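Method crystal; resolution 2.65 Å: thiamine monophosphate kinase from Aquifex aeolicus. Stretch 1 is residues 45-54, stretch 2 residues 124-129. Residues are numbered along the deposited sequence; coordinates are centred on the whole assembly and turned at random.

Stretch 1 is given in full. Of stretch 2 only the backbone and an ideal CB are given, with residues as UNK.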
# COMPACT_ATOMS: atom_id res chain seq x y z
N LEU B 45 -9.50 -3.64 2.45
CA LEU B 45 -10.61 -4.29 3.11
C LEU B 45 -10.89 -3.43 4.34
O LEU B 45 -10.05 -3.30 5.23
CB LEU B 45 -10.26 -5.73 3.54
CG LEU B 45 -9.93 -6.72 2.41
CD1 LEU B 45 -9.91 -8.16 2.94
CD2 LEU B 45 -10.96 -6.59 1.31
N ASN B 46 -12.06 -2.81 4.37
CA ASN B 46 -12.40 -1.98 5.50
C ASN B 46 -13.60 -2.52 6.24
O ASN B 46 -14.62 -2.86 5.63
CB ASN B 46 -12.68 -0.54 5.08
CG ASN B 46 -11.45 0.17 4.59
OD1 ASN B 46 -10.40 0.14 5.23
ND2 ASN B 46 -11.56 0.81 3.44
N GLU B 47 -13.44 -2.59 7.55
CA GLU B 47 -14.48 -3.06 8.43
C GLU B 47 -15.75 -2.27 8.16
O GLU B 47 -15.72 -1.06 7.92
CB GLU B 47 -14.08 -2.86 9.88
CG GLU B 47 -15.01 -3.58 10.84
CD GLU B 47 -14.84 -3.16 12.28
OE1 GLU B 47 -13.75 -2.70 12.66
OE2 GLU B 47 -15.83 -3.30 13.02
N GLY B 48 -16.88 -2.97 8.20
CA GLY B 48 -18.14 -2.31 7.96
C GLY B 48 -18.59 -2.42 6.52
O GLY B 48 -19.78 -2.58 6.24
N VAL B 49 -17.62 -2.35 5.61
CA VAL B 49 -17.92 -2.43 4.19
C VAL B 49 -17.59 -3.80 3.60
O VAL B 49 -18.49 -4.53 3.18
CB VAL B 49 -17.15 -1.33 3.41
CG1 VAL B 49 -17.43 -1.45 1.91
CG2 VAL B 49 -17.55 0.05 3.92
N HIS B 50 -16.31 -4.16 3.59
CA HIS B 50 -15.86 -5.43 3.01
C HIS B 50 -16.05 -6.66 3.88
O HIS B 50 -16.15 -7.79 3.36
CB HIS B 50 -14.39 -5.33 2.60
CG HIS B 50 -14.11 -4.17 1.70
ND1 HIS B 50 -13.69 -2.94 2.17
CD2 HIS B 50 -14.25 -4.02 0.36
CE1 HIS B 50 -13.59 -2.09 1.17
NE2 HIS B 50 -13.93 -2.72 0.06
N PHE B 51 -16.10 -6.46 5.19
CA PHE B 51 -16.26 -7.57 6.12
C PHE B 51 -16.72 -7.04 7.47
O PHE B 51 -16.75 -5.83 7.69
CB PHE B 51 -14.91 -8.30 6.28
CG PHE B 51 -13.85 -7.49 6.96
CD1 PHE B 51 -13.75 -7.48 8.35
CD2 PHE B 51 -12.96 -6.70 6.23
CE1 PHE B 51 -12.79 -6.71 9.00
CE2 PHE B 51 -11.99 -5.93 6.87
CZ PHE B 51 -11.91 -5.94 8.26
N LEU B 52 -17.08 -7.96 8.37
CA LEU B 52 -17.53 -7.60 9.71
C LEU B 52 -16.55 -8.18 10.71
O LEU B 52 -15.91 -9.20 10.43
CB LEU B 52 -18.90 -8.19 10.01
CG LEU B 52 -20.02 -7.74 9.08
CD1 LEU B 52 -21.32 -8.37 9.53
CD2 LEU B 52 -20.12 -6.24 9.11
N ARG B 53 -16.45 -7.54 11.87
CA ARG B 53 -15.53 -8.02 12.89
C ARG B 53 -15.93 -9.39 13.42
O ARG B 53 -15.19 -10.02 14.17
CB ARG B 53 -15.45 -7.04 14.06
CG ARG B 53 -14.34 -7.43 15.03
CD ARG B 53 -14.04 -6.35 16.04
NE ARG B 53 -14.01 -5.02 15.42
CZ ARG B 53 -13.61 -3.91 16.05
NH1 ARG B 53 -13.19 -3.99 17.31
NH2 ARG B 53 -13.64 -2.74 15.43
N SER B 54 -17.11 -9.87 13.02
CA SER B 54 -17.59 -11.16 13.49
C SER B 54 -17.10 -12.29 12.59
O SER B 54 -17.07 -13.45 13.00
CB SER B 54 -19.13 -11.18 13.57
OG SER B 54 -19.74 -11.00 12.31
N UNK B 124 -10.10 4.15 14.48
CA UNK B 124 -11.40 3.89 15.08
C UNK B 124 -11.92 2.53 14.58
O UNK B 124 -12.56 1.79 15.32
CB UNK B 124 -12.39 5.01 14.75
N UNK B 125 -11.62 2.20 13.32
CA UNK B 125 -12.06 0.92 12.72
C UNK B 125 -10.94 0.14 11.97
O UNK B 125 -9.90 0.70 11.59
CB UNK B 125 -13.21 1.20 11.75
N UNK B 126 -11.17 -1.16 11.76
CA UNK B 126 -10.18 -1.99 11.08
C UNK B 126 -10.08 -1.68 9.59
O UNK B 126 -11.06 -1.80 8.84
CB UNK B 126 -10.52 -3.47 11.27
N UNK B 127 -8.90 -1.23 9.18
CA UNK B 127 -8.67 -0.92 7.78
C UNK B 127 -7.50 -1.78 7.35
O UNK B 127 -6.43 -1.70 7.95
CB UNK B 127 -8.40 0.57 7.55
N UNK B 128 -7.70 -2.61 6.33
CA UNK B 128 -6.64 -3.46 5.83
C UNK B 128 -6.24 -2.98 4.45
O UNK B 128 -7.07 -2.88 3.55
CB UNK B 128 -7.07 -4.93 5.80
N UNK B 129 -4.96 -2.68 4.28
CA UNK B 129 -4.44 -2.19 3.02
C UNK B 129 -3.25 -3.04 2.63
O UNK B 129 -2.23 -3.05 3.32
CB UNK B 129 -4.06 -0.71 3.11

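Position 124 has its CA-to-CB bond sideways, and no atom of stretch 1 lies within 5.5 Å of the ideal CB. Stretch 1 sets no demand here, and many side chains would fit. The residue is Glu124, which makes no contact with stretch 1.

Position 125 points toward stretch 1. The ideal CB is 4.0 Å from Glu47 OE1 and 5.4 Å from Arg53 NH2. Glu47 and Arg53 already pair in a salt bridge, NH2 to OE1 at 2.8 Å. A long flexible chain could lie along this pair; a polar or basic one would suit the carboxylate. The residue is Lys125. Its CD lies 3.2 Å from Glu47 OE1 and 3.9 Å from Arg53 NH2, at the edge of the guanidinium. Its NZ stays 4.2 Å from Glu47 OE2, so the charges attract without forming a salt bridge.

Position 126 also points toward stretch 1. Its backbone is held at both ends: Glu47 N donates to the position's O at 2.8 Å, and its own N donates to Glu47 OE1 at 3.1 Å. The ideal CB is 4.1 Å from Phe51 CZ and 5.2 Å from Arg53 NH2. An apolar side chain of medium size, such as Val, Leu, Ile or Met, would suit the ring. The residue is Ile126. Its CG2 meets the edge of the Phe51 ring, 3.7 Å from CZ. Its CD1 lies over one face of the Arg53 guanidinium, 3.8 Å from NE.

Position 127 pairs with Asn46 in an antiparallel, non-hydrogen-bonded bridge. A CB would lie on the same face as the Asn46 side chain, only 3.1 Å from OD1. That is tight, so Gly is favoured, with Ala a strained alternative. The residue is Gly127. Its CA sits 3.3 Å from Asn46 OD1.

Position 128 forms the hydrogen-bonded bridge with Leu45. Leu45 N donates to the position's O at 2.8 Å, and the position's N donates to Leu45 O at 2.7 Å. The CB shares a face with the Leu45 side chain and is 5.1 Å from Phe51 CE2. Val, Ile or Leu would suit this apolar setting. The residue is Ile128. Its CB packs 4.0 Å from Leu45 CB, and its CD1 reaches to 4.0 Å from Phe51 CE2.

Position 129 continues the strand, with CB sideways and stretch 1 out of reach. The choice is open. The residue is Ser129, whose OG is hydrogen-bonded elsewhere in the structure.

Stretch 2 (124-129) EKIGIS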
# COMPACT_ATOMS: atom_id res chain seq x y z
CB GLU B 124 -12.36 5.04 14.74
CG GLU B 124 -13.66 5.04 15.56
CD GLU B 124 -13.45 5.42 17.04
OE1 GLU B 124 -13.28 6.63 17.34
OE2 GLU B 124 -13.47 4.49 17.89
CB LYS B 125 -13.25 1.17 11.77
CG LYS B 125 -14.58 1.43 12.47
CD LYS B 125 -15.01 0.22 13.29
CE LYS B 125 -16.36 0.41 13.97
NZ LYS B 125 -17.48 0.59 13.00
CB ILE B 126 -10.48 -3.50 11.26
CG1 ILE B 126 -10.49 -3.86 12.75
CG2 ILE B 126 -9.42 -4.33 10.55
CD1 ILE B 126 -11.01 -5.27 13.08
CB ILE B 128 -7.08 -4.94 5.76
CG1 ILE B 128 -7.61 -5.39 7.12
CG2 ILE B 128 -5.90 -5.81 5.39
CD1 ILE B 128 -8.06 -6.82 7.16
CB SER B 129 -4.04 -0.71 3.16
OG SER B 129 -3.58 -0.17 1.94
O HOH W 1 -11.22 1.31 7.91
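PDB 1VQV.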